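Local coordinates for mandelate racemase/muconate lactonizing enzyme family protein (Roseovarius sp. TM1035, PDB 3T9P) that belongs to the mandelate racemase/muconate lactonizing enzyme family of the enolase superfamily and probably catalyses an isomerase-type reaction, its substrate not being established, at residues G129-V134 with L321-I325; L302-A308 with N327-E333; A26-C32 with A381-E387; A47-Q52 with T109-M114. All blocks are in the same frame, centred on the assembly; numbering follows the deposited sequence.

Overall arrangement
The four contacts form two pairs. Contacts 1 and 2 lie in the barrel domain, with centres about 12 Å apart. They touch through side chains such as Ile325 CD1 and Val304 CB, 3.7 Å apart. Contacts 3 and 4 lie on the four-stranded antiparallel sheet, with centres about 13 Å apart. They meet where Phe31 CE1 approaches Trp50 CH2 at 3.6 Å. The two pairs do not touch: contacts 1 and 4 come closest, about 9 Å between nearest atoms. Contact 3 encloses the other three along the sequence. In contact 2 the side chain of His307 is about 3 Å from a bound formic acid, probably from the crystallisation liquor, which may mark a pocket.

Contact 1 of 4, residues G129-V134 with L321-I325; sequences GSPGPV and LLRAI. With SO4 (sulfate ion), chain C.
Arg323 lies across the loop and strand start 129-134 and holds it through three hydrogen bonds. NE donates to Ser130 O at 3.0 Å and 165°, and NH2 donates more loosely to Ser130 OG at 3.3 Å. This is a side-on grip of one residue by two nitrogens. NH1 gives a bond to Pro133 O at 2.9 Å. All three acceptors lie close to the guanidinium plane. Bends at chi2 (-61°) and chi3 (-53°) curl the chain and bring the group flat over the segment.

One face of the guanidinium rests on Gly132, with CA 3.6 Å from Arg323 CZ. A side chain at Gly132 would strike the guanidinium. The apolar contacts are few. Val134 CG2 packs on Arg323 CD at 3.5 Å, and Val134 CG1 meets Leu322 CD1.

A sulfate ion, probably from the crystallisation liquor, accepts two more bonds. NH1 reaches its O2 at 2.8 Å and NH2 its O1 at 2.6 Å. A leucine in place of Arg323 would probably leave both carbonyls and the sulfate without these donors.

The five bonds spread over three nitrogens fix the orientation of the guanidinium plane. The sulfate probably offsets the positive charge, while the carbonyl oxygens only accept hydrogen bonds.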
loop_
_atom_site.group_PDB
_atom_site.type_symbol
_atom_site.label_atom_id
_atom_site.label_comp_id
_atom_site.label_asym_id
_atom_site.label_seq_id
_atom_site.Cartn_x
_atom_site.Cartn_y
_atom_site.Cartn_z
ATOM N N GLY A 129 -20.442 2.056 22.998
ATOM C CA GLY A 129 -19.911 1.456 24.245
ATOM C C GLY A 129 -20.050 2.477 25.353
ATOM O O GLY A 129 -20.945 3.337 25.265
ATOM N N SER A 130 -19.150 2.464 26.344
ATOM C CA SER A 130 -19.230 3.337 27.431
ATOM C C SER A 130 -17.842 3.359 28.053
ATOM O O SER A 130 -17.020 2.442 27.774
ATOM C CB SER A 130 -20.202 2.753 28.447
ATOM O OG SER A 130 -19.747 1.426 28.763
ATOM N N PRO A 131 -17.539 4.402 28.862
ATOM C CA PRO A 131 -16.238 4.440 29.558
ATOM C C PRO A 131 -16.149 3.299 30.541
ATOM O O PRO A 131 -17.156 2.797 30.947
ATOM C CB PRO A 131 -16.257 5.763 30.292
ATOM C CG PRO A 131 -17.749 6.102 30.361
ATOM C CD PRO A 131 -18.291 5.638 29.074
ATOM N N GLY A 132 -14.941 2.868 30.844
ATOM C CA GLY A 132 -14.696 1.830 31.801
ATOM C C GLY A 132 -13.308 1.216 31.627
ATOM O O GLY A 132 -12.471 1.665 30.798
ATOM N N PRO A 133 -13.055 0.139 32.391
ATOM C CA PRO A 133 -11.732 -0.478 32.330
ATOM C C PRO A 133 -11.557 -1.435 31.151
ATOM O O PRO A 133 -12.546 -2.009 30.582
ATOM C CB PRO A 133 -11.692 -1.315 33.658
ATOM C CG PRO A 133 -13.196 -1.741 33.856
ATOM C CD PRO A 133 -13.874 -0.362 33.548
ATOM N N VAL A 134 -10.288 -1.561 30.716
ATOM C CA VAL A 134 -9.911 -2.492 29.711
ATOM C C VAL A 134 -8.745 -3.366 30.290
ATOM O O VAL A 134 -7.656 -2.825 30.595
ATOM C CB VAL A 134 -9.463 -1.698 28.485
ATOM C CG1 VAL A 134 -9.090 -2.625 27.375
ATOM C CG2 VAL A 134 -10.634 -0.866 27.965
ATOM N N LEU A 321 -11.959 1.611 21.261
ATOM C CA LEU A 321 -12.547 0.589 20.392
ATOM C C LEU A 321 -12.930 -0.689 21.186
ATOM O O LEU A 321 -14.035 -1.268 20.936
ATOM C CB LEU A 321 -11.596 0.171 19.249
ATOM C CG LEU A 321 -11.948 -0.969 18.307
ATOM C CD1 LEU A 321 -12.694 -0.310 17.155
ATOM C CD2 LEU A 321 -10.724 -1.632 17.674
ATOM N N LEU A 322 -12.040 -1.164 22.097
ATOM C CA LEU A 322 -12.373 -2.422 22.858
ATOM C C LEU A 322 -13.549 -2.215 23.823
ATOM O O LEU A 322 -14.206 -3.198 24.193
ATOM C CB LEU A 322 -11.175 -2.960 23.664
ATOM C CG LEU A 322 -10.127 -3.528 22.730
ATOM C CD1 LEU A 322 -8.753 -3.717 23.486
ATOM C CD2 LEU A 322 -10.585 -4.847 22.090
ATOM N N ARG A 323 -13.773 -0.984 24.274
ATOM C CA ARG A 323 -14.963 -0.656 25.071
ATOM C C ARG A 323 -16.271 -0.655 24.257
ATOM O O ARG A 323 -17.340 -0.449 24.846
ATOM C CB ARG A 323 -14.805 0.723 25.748
ATOM C CG ARG A 323 -13.753 0.768 26.916
ATOM C CD ARG A 323 -14.075 -0.170 28.094
ATOM N NE ARG A 323 -15.465 0.054 28.610
ATOM C CZ ARG A 323 -16.057 -0.633 29.610
ATOM N NH1 ARG A 323 -15.412 -1.556 30.298
ATOM N NH2 ARG A 323 -17.319 -0.393 29.934
ATOM N N ALA A 324 -16.234 -0.835 22.949
ATOM C CA ALA A 324 -17.419 -0.638 22.174
ATOM C C ALA A 324 -17.757 -1.845 21.309
ATOM O O ALA A 324 -18.951 -2.158 21.124
ATOM C CB ALA A 324 -17.248 0.670 21.282
ATOM N N ILE A 325 -16.771 -2.605 20.835
ATOM C CA ILE A 325 -17.095 -3.621 19.797
ATOM C C ILE A 325 -17.750 -4.872 20.446
ATOM O O ILE A 325 -17.413 -5.216 21.575
ATOM C CB ILE A 325 -15.925 -4.035 18.916
ATOM C CG1 ILE A 325 -14.783 -4.694 19.744
ATOM C CG2 ILE A 325 -15.478 -2.792 18.029
ATOM C CD1 ILE A 325 -13.758 -5.452 18.827
HETATM S S SO4 C . -17.582 -2.468 33.007
HETATM O O1 SO4 C . -18.036 -1.284 32.284
HETATM O O2 SO4 C . -16.439 -3.116 32.337
HETATM O O3 SO4 C . -17.185 -1.994 34.353
HETATM O O4 SO4 C . -18.647 -3.483 33.069
#

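Contact 2 of 4, residues L302-A308 with N327-E333; sequences LPVTPHA and NAGKYLE
Glu333 reaches Ala308 with an extended side chain, CG lying anti to the backbone N (chi1 -176°). Its OE1 accepts from Ala308 N at 3.0 Å, and the N-H comes from above the carboxylate plane. The same chain lies alongside His307, both pointing the same way, with ring and carboxylate planes 87° apart. OE2 turns to Ser139. His307 ND1 bonds to Asp280, a pairing that recalls the His-Asp dyad of mandelate racemase relatives.

At the other end, Asn327 holds CG between its backbone N and carbonyl carbon (chi1 50°). ND2 is thereby brought to Leu302 O at 3.2 Å, and it also bonds to Cys294 O. Val304 CG2 packs against this amide, 3.5 Å from ND2. Thr305 splits its branches: CG2 meets the edge of the Tyr331 ring, 3.9 Å from CD1, and OG1 sits 3.3 Å from Gly329 CA. A water links OG1 to Lys330 N.

Backbone bonds from Val304 N to Asn327 O and from Gly329 N to Val304 O (2.7 Å) make a single bridge. A second water joins Pro306 O, Tyr331 O and Glu333 N.

Segment 302-308 runs between segment 327-333 and strand 276-277. Helix 287-299 packs on Val304 and Asn327, helix 313-322 on Pro306 and Leu332, and strand 132-139 pairs with strand 332-335.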
loop_
_atom_site.group_PDB
_atom_site.type_symbol
_atom_site.label_atom_id
_atom_site.label_comp_id
_atom_site.label_asym_id
_atom_site.label_seq_id
_atom_site.Cartn_x
_atom_site.Cartn_y
_atom_site.Cartn_z
ATOM N N LEU A 302 -14.945 -14.601 14.443
ATOM C CA LEU A 302 -13.646 -14.402 15.062
ATOM C C LEU A 302 -13.566 -13.146 15.934
ATOM O O LEU A 302 -14.123 -12.143 15.603
ATOM C CB LEU A 302 -12.538 -14.361 14.018
ATOM C CG LEU A 302 -12.391 -15.491 12.999
ATOM C CD1 LEU A 302 -11.368 -15.256 11.996
ATOM C CD2 LEU A 302 -12.316 -16.900 13.490
ATOM N N PRO A 303 -12.874 -13.252 17.054
ATOM C CA PRO A 303 -12.629 -12.140 17.947
ATOM C C PRO A 303 -11.577 -11.146 17.425
ATOM O O PRO A 303 -10.808 -11.513 16.619
ATOM C CB PRO A 303 -12.111 -12.817 19.202
ATOM C CG PRO A 303 -11.562 -13.993 18.797
ATOM C CD PRO A 303 -12.090 -14.397 17.478
ATOM N N VAL A 304 -11.574 -9.943 17.951
ATOM C CA VAL A 304 -10.653 -8.919 17.519
ATOM C C VAL A 304 -9.740 -8.593 18.713
ATOM O O VAL A 304 -10.217 -8.058 19.766
ATOM C CB VAL A 304 -11.391 -7.679 17.150
ATOM C CG1 VAL A 304 -10.438 -6.576 16.692
ATOM C CG2 VAL A 304 -12.354 -8.055 15.967
ATOM N N THR A 305 -8.429 -8.812 18.490
ATOM C CA THR A 305 -7.483 -8.398 19.563
ATOM C C THR A 305 -6.491 -7.428 18.872
ATOM O O THR A 305 -5.478 -7.881 18.356
ATOM C CB THR A 305 -6.812 -9.652 20.197
ATOM O OG1 THR A 305 -7.834 -10.453 20.854
ATOM C CG2 THR A 305 -5.810 -9.269 21.307
ATOM N N PRO A 306 -6.810 -6.131 18.840
ATOM C CA PRO A 306 -6.067 -5.164 17.960
ATOM C C PRO A 306 -4.566 -4.997 18.387
ATOM O O PRO A 306 -4.166 -5.371 19.574
ATOM C CB PRO A 306 -6.764 -3.825 18.233
ATOM C CG PRO A 306 -8.163 -4.215 18.880
ATOM C CD PRO A 306 -7.836 -5.448 19.704
ATOM N N HIS A 307 -3.760 -4.551 17.447
ATOM C CA HIS A 307 -2.316 -4.363 17.666
ATOM C C HIS A 307 -2.173 -2.896 18.059
ATOM O O HIS A 307 -2.768 -1.990 17.377
ATOM C CB HIS A 307 -1.599 -4.662 16.339
ATOM C CG HIS A 307 -0.194 -4.133 16.315
ATOM N ND1 HIS A 307 0.075 -2.797 16.108
ATOM C CD2 HIS A 307 1.001 -4.730 16.563
ATOM C CE1 HIS A 307 1.383 -2.599 16.142
ATOM N NE2 HIS A 307 1.966 -3.751 16.417
ATOM N N ALA A 308 -1.386 -2.603 19.123
ATOM C CA ALA A 308 -1.104 -1.249 19.555
ATOM C C ALA A 308 0.273 -1.392 20.174
ATOM O O ALA A 308 0.367 -1.890 21.281
ATOM C CB ALA A 308 -2.145 -0.724 20.690
ATOM N N ASN A 327 -17.318 -7.964 19.621
ATOM C CA ASN A 327 -16.546 -9.221 19.472
ATOM C C ASN A 327 -15.064 -9.003 19.884
ATOM O O ASN A 327 -14.228 -9.415 19.163
ATOM C CB ASN A 327 -16.566 -9.842 18.001
ATOM C CG ASN A 327 -16.215 -8.810 16.880
ATOM O OD1 ASN A 327 -16.399 -7.625 17.063
ATOM N ND2 ASN A 327 -15.626 -9.278 15.766
ATOM N N ALA A 328 -14.811 -8.313 20.983
ATOM C CA ALA A 328 -13.443 -8.024 21.485
ATOM C C ALA A 328 -12.776 -9.286 21.942
ATOM O O ALA A 328 -13.473 -10.149 22.494
ATOM C CB ALA A 328 -13.550 -7.078 22.615
ATOM N N GLY A 329 -11.483 -9.512 21.622
ATOM C CA GLY A 329 -10.797 -10.571 22.320
ATOM C C GLY A 329 -10.496 -10.243 23.794
ATOM O O GLY A 329 -11.194 -9.486 24.472
ATOM N N LYS A 330 -9.421 -10.786 24.306
ATOM C CA LYS A 330 -9.193 -10.885 25.764
ATOM C C LYS A 330 -8.606 -9.667 26.428
ATOM O O LYS A 330 -8.624 -9.516 27.636
ATOM C CB LYS A 330 -8.342 -12.163 26.083
ATOM C CG LYS A 330 -9.099 -13.440 25.788
ATOM C CD LYS A 330 -8.105 -14.613 25.754
ATOM C CE LYS A 330 -8.698 -15.687 24.954
ATOM N NZ LYS A 330 -8.162 -16.950 25.398
ATOM N N TYR A 331 -7.978 -8.806 25.653
ATOM C CA TYR A 331 -7.113 -7.845 26.254
ATOM C C TYR A 331 -6.568 -6.827 25.255
ATOM O O TYR A 331 -6.370 -7.111 24.072
ATOM C CB TYR A 331 -5.913 -8.541 26.942
ATOM C CG TYR A 331 -5.461 -9.902 26.425
ATOM C CD1 TYR A 331 -5.273 -10.143 25.081
ATOM C CD2 TYR A 331 -5.229 -11.000 27.353
ATOM C CE1 TYR A 331 -4.914 -11.412 24.591
ATOM C CE2 TYR A 331 -4.835 -12.301 26.882
ATOM C CZ TYR A 331 -4.691 -12.493 25.538
ATOM O OH TYR A 331 -4.340 -13.737 25.065
ATOM N N LEU A 332 -6.188 -5.694 25.804
ATOM C CA LEU A 332 -5.528 -4.619 25.099
ATOM C C LEU A 332 -4.017 -4.878 25.036
ATOM O O LEU A 332 -3.402 -5.073 26.068
ATOM C CB LEU A 332 -5.785 -3.314 25.875
ATOM C CG LEU A 332 -4.955 -2.029 25.621
ATOM C CD1 LEU A 332 -5.407 -1.380 24.351
ATOM C CD2 LEU A 332 -4.926 -1.030 26.856
ATOM N N GLU A 333 -3.402 -4.798 23.860
ATOM C CA GLU A 333 -1.906 -4.754 23.809
ATOM C C GLU A 333 -1.354 -3.495 24.479
ATOM O O GLU A 333 -1.713 -2.365 24.079
ATOM C CB GLU A 333 -1.455 -4.797 22.365
ATOM C CG GLU A 333 0.140 -4.844 22.377
ATOM C CD GLU A 333 0.736 -5.229 21.082
ATOM O OE1 GLU A 333 0.054 -5.108 20.019
ATOM O OE2 GLU A 333 1.957 -5.568 21.102
HETATM O O HOH W 1 -7.672 -12.742 22.481
HETATM O O HOH W 2 -5.575 -5.113 21.996
#

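Contact 3 of 4, residues A26-C32 with A381-E387; sequences ARLETFC and ATYQVSE. With SO4 (sulfate ion), chain D.
Tyr383 reaches diagonally over the strand pair and gives its hydroxyl to Glu29, although its direct neighbour across the strands is Phe31. The bond from OH to OE2 is 2.6 Å. It uses the lone pair of OE2 that points away from the other oxygen. The carboxylate stands nearly upright to the ring, their planes 84° apart, and meets the ring at its edge. With CG anti to the backbone N (chi1 178°), the tyrosine ring lies along the face shared by Arg27, Glu29, Phe31 and Val385. Glu29 OE1 forms a salt bridge with Arg40, so the buried carboxylate has partners on both oxygens.

Tyr383 CD1 sits over one face of the Phe31 ring, 3.5 Å from CE2, with the planes oblique at 59°. Phe31 CB also packs on Ala381 CB at 3.8 Å. Val385 CG2 rests on Glu29 CG at 3.7 Å and on Arg27 CG. Arg27 and Glu387 form a salt bridge at the end of the pair, but the modelled place of Glu387 OE2 is doubtful.

The strands are antiparallel. Paired backbone bonds join Leu28 with Ser386, Thr30 with Gln384 and Cys32 with Thr382. A water connects Thr30 OG1 to Thr382 O. On the face of Thr30 and Gln384, Gln384 NE2 donates to O4 of a sulfate, probably from the crystallisation liquor, at 2.9 Å. Arg67 binds the same sulfate.

Strand 382-387 is an outermost strand of the sheet within this chain, and 26-32 separates it from 37-43. Ala26 and Arg27 form a classic beta bulge opposite Thr42. Helix 58-73 covers the Thr30 face, where His66 bonds to both Thr30 and Ser386. Helix 375-379 packs on Phe31.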
loop_
_atom_site.group_PDB
_atom_site.type_symbol
_atom_site.label_atom_id
_atom_site.label_comp_id
_atom_site.label_asym_id
_atom_site.label_seq_id
_atom_site.Cartn_x
_atom_site.Cartn_y
_atom_site.Cartn_z
ATOM N N ALA A 26 -13.279 22.986 7.962
ATOM C CA ALA A 26 -12.634 24.215 7.532
ATOM C C ALA A 26 -11.123 24.239 7.450
ATOM O O ALA A 26 -10.582 24.874 6.615
ATOM C CB ALA A 26 -13.111 25.376 8.361
ATOM N N ARG A 27 -10.450 23.528 8.275
ATOM C CA ARG A 27 -9.027 23.605 8.489
ATOM C C ARG A 27 -8.468 22.281 9.017
ATOM O O ARG A 27 -9.110 21.591 9.786
ATOM C CB ARG A 27 -8.693 24.738 9.461
ATOM C CG ARG A 27 -7.205 24.925 9.709
ATOM C CD ARG A 27 -6.857 26.189 10.478
ATOM N NE ARG A 27 -7.165 27.396 9.714
ATOM C CZ ARG A 27 -8.178 28.206 9.980
ATOM N NH1 ARG A 27 -8.990 27.946 10.998
ATOM N NH2 ARG A 27 -8.384 29.283 9.232
ATOM N N LEU A 28 -7.341 21.914 8.531
ATOM C CA LEU A 28 -6.627 20.735 8.976
ATOM C C LEU A 28 -5.169 21.092 9.160
ATOM O O LEU A 28 -4.560 21.517 8.252
ATOM C CB LEU A 28 -6.794 19.552 8.013
ATOM C CG LEU A 28 -8.165 18.864 7.982
ATOM C CD1 LEU A 28 -8.408 18.077 6.786
ATOM C CD2 LEU A 28 -8.522 18.054 9.190
ATOM N N GLU A 29 -4.671 20.881 10.359
ATOM C CA GLU A 29 -3.331 21.166 10.750
ATOM C C GLU A 29 -2.582 19.928 11.260
ATOM O O GLU A 29 -3.125 19.154 11.957
ATOM C CB GLU A 29 -3.330 22.207 11.860
ATOM C CG GLU A 29 -3.919 23.495 11.562
ATOM C CD GLU A 29 -4.277 24.265 12.809
ATOM O OE1 GLU A 29 -5.255 23.919 13.433
ATOM O OE2 GLU A 29 -3.575 25.186 13.116
ATOM N N THR A 30 -1.325 19.802 10.891
ATOM C CA THR A 30 -0.448 18.769 11.365
ATOM C C THR A 30 0.792 19.325 12.097
ATOM O O THR A 30 1.338 20.320 11.727
ATOM C CB THR A 30 0.035 17.833 10.218
ATOM O OG1 THR A 30 0.756 18.586 9.251
ATOM C CG2 THR A 30 -1.166 17.056 9.578
ATOM N N PHE A 31 1.190 18.649 13.145
ATOM C CA PHE A 31 2.354 18.961 13.908
ATOM C C PHE A 31 3.113 17.643 14.005
ATOM O O PHE A 31 2.644 16.732 14.603
ATOM C CB PHE A 31 1.981 19.429 15.330
ATOM C CG PHE A 31 1.052 20.613 15.407
ATOM C CD1 PHE A 31 -0.266 20.500 15.144
ATOM C CD2 PHE A 31 1.486 21.808 15.845
ATOM C CE1 PHE A 31 -1.094 21.567 15.256
ATOM C CE2 PHE A 31 0.652 22.850 15.931
ATOM C CZ PHE A 31 -0.632 22.725 15.626
ATOM N N CYS A 32 4.302 17.581 13.446
ATOM C CA CYS A 32 5.084 16.358 13.401
ATOM C C CYS A 32 6.569 16.454 13.697
ATOM O O CYS A 32 7.124 17.491 13.685
ATOM C CB CYS A 32 4.910 15.714 12.025
ATOM S SG CYS A 32 5.312 16.799 10.637
ATOM N N ALA A 381 7.251 21.245 17.238
ATOM C CA ALA A 381 6.939 20.301 16.125
ATOM C C ALA A 381 6.934 21.034 14.781
ATOM O O ALA A 381 6.852 22.282 14.767
ATOM C CB ALA A 381 5.608 19.578 16.418
ATOM N N THR A 382 7.084 20.293 13.640
ATOM C CA THR A 382 6.937 20.846 12.311
ATOM C C THR A 382 5.493 21.082 12.030
ATOM O O THR A 382 4.699 20.141 12.096
ATOM C CB THR A 382 7.559 19.855 11.273
ATOM O OG1 THR A 382 8.934 19.644 11.609
ATOM C CG2 THR A 382 7.507 20.335 9.846
ATOM N N TYR A 383 5.111 22.327 11.686
ATOM C CA TYR A 383 3.719 22.715 11.486
ATOM C C TYR A 383 3.357 22.754 10.002
ATOM O O TYR A 383 4.138 23.294 9.224
ATOM C CB TYR A 383 3.463 24.101 12.110
ATOM C CG TYR A 383 2.077 24.636 11.929
ATOM C CD1 TYR A 383 0.979 24.095 12.658
ATOM C CD2 TYR A 383 1.844 25.687 11.062
ATOM C CE1 TYR A 383 -0.317 24.617 12.492
ATOM C CE2 TYR A 383 0.547 26.212 10.903
ATOM C CZ TYR A 383 -0.508 25.688 11.615
ATOM O OH TYR A 383 -1.801 26.192 11.448
ATOM N N GLN A 384 2.157 22.294 9.610
ATOM C CA GLN A 384 1.698 22.518 8.271
ATOM C C GLN A 384 0.194 22.642 8.266
ATOM O O GLN A 384 -0.515 21.961 9.041
ATOM C CB GLN A 384 2.288 21.424 7.305
ATOM C CG GLN A 384 1.804 21.581 5.829
ATOM C CD GLN A 384 2.498 20.592 4.848
ATOM O OE1 GLN A 384 3.330 19.800 5.264
ATOM N NE2 GLN A 384 2.160 20.685 3.514
ATOM N N VAL A 385 -0.364 23.513 7.430
ATOM C CA VAL A 385 -1.798 23.705 7.476
ATOM C C VAL A 385 -2.457 23.660 6.106
ATOM O O VAL A 385 -1.865 24.111 5.110
ATOM C CB VAL A 385 -2.151 25.078 8.217
ATOM C CG1 VAL A 385 -1.469 26.271 7.462
ATOM C CG2 VAL A 385 -3.646 25.251 8.311
ATOM N N SER A 386 -3.667 23.098 6.010
ATOM C CA SER A 386 -4.460 23.229 4.801
ATOM C C SER A 386 -5.806 23.843 5.167
ATOM O O SER A 386 -6.434 23.418 6.164
ATOM C CB SER A 386 -4.737 21.801 4.191
ATOM O OG SER A 386 -3.535 21.196 3.688
ATOM N N GLU A 387 -6.293 24.807 4.375
ATOM C CA GLU A 387 -7.622 25.434 4.657
ATOM C C GLU A 387 -8.395 25.865 3.443
ATOM O O GLU A 387 -7.786 26.032 2.414
ATOM C CB GLU A 387 -7.531 26.640 5.579
ATOM C CG GLU A 387 -6.531 27.718 5.230
ATOM C CD GLU A 387 -6.162 28.512 6.516
ATOM O OE1 GLU A 387 -5.101 29.186 6.488
ATOM O OE2 GLU A 387 -6.915 28.393 7.554
HETATM S S SO4 D . 4.848 19.899 0.750
HETATM O O1 SO4 D . 4.581 21.333 0.514
HETATM O O2 SO4 D . 4.573 19.281 -0.551
HETATM O O3 SO4 D . 6.237 19.705 1.191
HETATM O O4 SO4 D . 3.952 19.279 1.763
HETATM O O HOH W 3 3.332 18.975 9.786
HETATM O O HOH W 4 9.627 18.452 14.503
#

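Contact 4 of 4, residues A47-Q52 with T109-M114; sequences AQGWGQ and TALWDM
Asp113 projects from helix 109-114 onto the backbone of Trp50. Its CB lies against Trp50 O at 3.2 Å, a tight approach. CG is anti to the backbone N (chi1 -171°), which turns the carboxylate toward the strand, and CG remains 3.5 Å from Trp50 O. At the tip, OD2 accepts from Trp50 N at 2.9 Å. The N-H arrives on the anti side, 21° out of the carboxylate plane. OD2 also touches Gly49 CA at 3.4 Å and forms a salt bridge with Lys117. OD1 turns away to Trp369 N. An alanine in place of Asp113 would probably leave Trp50 N without its acceptor and Lys117 without its counter-charge.

A second side chain repeats this role at the other end. Thr109 OG1 accepts from Gln52 N at 3.0 Å and donates a hydrogen bond to Thr105 O. Between these bonds the helix lies directly on the strand. Gly51 and Ala110 bring their CA atoms to 3.7 Å, and Gly49 and Met114 theirs to 3.9 Å. Side chains at either glycine would run into the helix backbone. Beyond them, Met114 SD packs on Ala47 CB, and a water joins Gln48 O to Met114 O.

The strand and helix run at 144° to each other. An antiparallel sheet backed by helices is typical of the N-terminal capping domain of the enolase superfamily, and this contact joins the sheet to helix 98-119.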
loop_
_atom_site.group_PDB
_atom_site.type_symbol
_atom_site.label_atom_id
_atom_site.label_comp_id
_atom_site.label_asym_id
_atom_site.label_seq_id
_atom_site.Cartn_x
_atom_site.Cartn_y
_atom_site.Cartn_z
ATOM N N ALA A 47 -15.594 24.497 15.981
ATOM C CA ALA A 47 -15.391 23.299 16.833
ATOM C C ALA A 47 -14.037 22.628 16.475
ATOM O O ALA A 47 -13.705 22.537 15.288
ATOM C CB ALA A 47 -16.549 22.294 16.720
ATOM N N GLN A 48 -13.281 22.173 17.485
ATOM C CA GLN A 48 -11.987 21.531 17.240
ATOM C C GLN A 48 -11.861 20.120 17.805
ATOM O O GLN A 48 -12.567 19.697 18.747
ATOM C CB GLN A 48 -10.814 22.374 17.755
ATOM C CG GLN A 48 -10.578 23.521 16.786
ATOM C CD GLN A 48 -9.541 24.501 17.295
ATOM O OE1 GLN A 48 -9.406 24.721 18.489
ATOM N NE2 GLN A 48 -8.830 25.102 16.387
ATOM N N GLY A 49 -10.906 19.394 17.213
ATOM C CA GLY A 49 -10.501 18.077 17.772
ATOM C C GLY A 49 -9.119 17.735 17.283
ATOM O O GLY A 49 -8.611 18.290 16.309
ATOM N N TRP A 50 -8.538 16.787 17.998
ATOM C CA TRP A 50 -7.181 16.319 17.822
ATOM C C TRP A 50 -7.142 14.838 17.546
ATOM O O TRP A 50 -7.779 14.053 18.265
ATOM C CB TRP A 50 -6.390 16.515 19.135
ATOM C CG TRP A 50 -5.997 17.965 19.361
ATOM C CD1 TRP A 50 -6.662 18.940 20.169
ATOM C CD2 TRP A 50 -4.848 18.608 18.819
ATOM N NE1 TRP A 50 -5.939 20.123 20.123
ATOM C CE2 TRP A 50 -4.836 19.943 19.300
ATOM C CE3 TRP A 50 -3.792 18.176 17.969
ATOM C CZ2 TRP A 50 -3.801 20.833 18.968
ATOM C CZ3 TRP A 50 -2.796 19.060 17.657
ATOM C CH2 TRP A 50 -2.809 20.375 18.136
ATOM N N GLY A 51 -6.353 14.474 16.510
ATOM C CA GLY A 51 -6.087 13.045 16.224
ATOM C C GLY A 51 -4.640 12.901 15.902
ATOM O O GLY A 51 -3.840 13.708 16.305
ATOM N N GLN A 52 -4.277 11.793 15.310
ATOM C CA GLN A 52 -2.903 11.434 15.056
ATOM C C GLN A 52 -2.796 10.495 13.857
ATOM O O GLN A 52 -3.611 9.621 13.696
ATOM C CB GLN A 52 -2.294 10.772 16.317
ATOM C CG GLN A 52 -0.821 10.480 16.315
ATOM C CD GLN A 52 -0.399 9.424 17.332
ATOM O OE1 GLN A 52 -0.321 9.667 18.491
ATOM N NE2 GLN A 52 -0.089 8.278 16.846
ATOM N N THR A 109 -9.302 10.172 13.200
ATOM C CA THR A 109 -9.196 10.312 14.688
ATOM C C THR A 109 -9.458 11.741 15.182
ATOM O O THR A 109 -10.006 11.923 16.229
ATOM C CB THR A 109 -7.814 9.823 15.242
ATOM O OG1 THR A 109 -6.779 10.396 14.447
ATOM C CG2 THR A 109 -7.687 8.275 15.120
ATOM N N ALA A 110 -9.084 12.759 14.403
ATOM C CA ALA A 110 -9.333 14.133 14.821
ATOM C C ALA A 110 -10.846 14.361 14.785
ATOM O O ALA A 110 -11.394 15.055 15.611
ATOM C CB ALA A 110 -8.634 15.106 13.799
ATOM N N LEU A 111 -11.517 13.811 13.762
ATOM C CA LEU A 111 -12.967 14.035 13.663
ATOM C C LEU A 111 -13.759 13.316 14.771
ATOM O O LEU A 111 -14.794 13.830 15.232
ATOM C CB LEU A 111 -13.467 13.640 12.274
ATOM C CG LEU A 111 -13.012 14.539 11.116
ATOM C CD1 LEU A 111 -13.386 13.854 9.792
ATOM C CD2 LEU A 111 -13.644 15.957 11.190
ATOM N N TRP A 112 -13.360 12.099 15.162
ATOM C CA TRP A 112 -14.046 11.473 16.333
ATOM C C TRP A 112 -13.859 12.345 17.581
ATOM O O TRP A 112 -14.767 12.465 18.377
ATOM C CB TRP A 112 -13.517 10.019 16.577
ATOM C CG TRP A 112 -13.996 9.069 15.483
ATOM C CD1 TRP A 112 -13.238 8.470 14.464
ATOM C CD2 TRP A 112 -15.318 8.606 15.334
ATOM N NE1 TRP A 112 -14.032 7.646 13.716
ATOM C CE2 TRP A 112 -15.335 7.746 14.194
ATOM C CE3 TRP A 112 -16.525 8.839 16.059
ATOM C CZ2 TRP A 112 -16.517 7.121 13.754
ATOM C CZ3 TRP A 112 -17.726 8.254 15.580
ATOM C CH2 TRP A 112 -17.704 7.400 14.441
ATOM N N ASP A 113 -12.659 12.843 17.805
ATOM C CA ASP A 113 -12.383 13.652 19.010
ATOM C C ASP A 113 -13.211 14.943 18.937
ATOM O O ASP A 113 -13.773 15.366 19.922
ATOM C CB ASP A 113 -10.886 14.048 19.059
ATOM C CG ASP A 113 -10.489 14.733 20.444
ATOM O OD1 ASP A 113 -10.727 14.080 21.519
ATOM O OD2 ASP A 113 -9.948 15.926 20.395
ATOM N N MET A 114 -13.282 15.525 17.764
ATOM C CA MET A 114 -14.108 16.718 17.522
ATOM C C MET A 114 -15.555 16.466 17.898
ATOM O O MET A 114 -16.135 17.232 18.719
ATOM C CB MET A 114 -13.932 17.251 16.062
ATOM C CG MET A 114 -14.663 18.643 15.785
ATOM S SD MET A 114 -16.463 18.389 15.575
ATOM C CE MET A 114 -16.467 17.456 14.025
HETATM O O HOH W 5 -15.407 19.836 19.235
#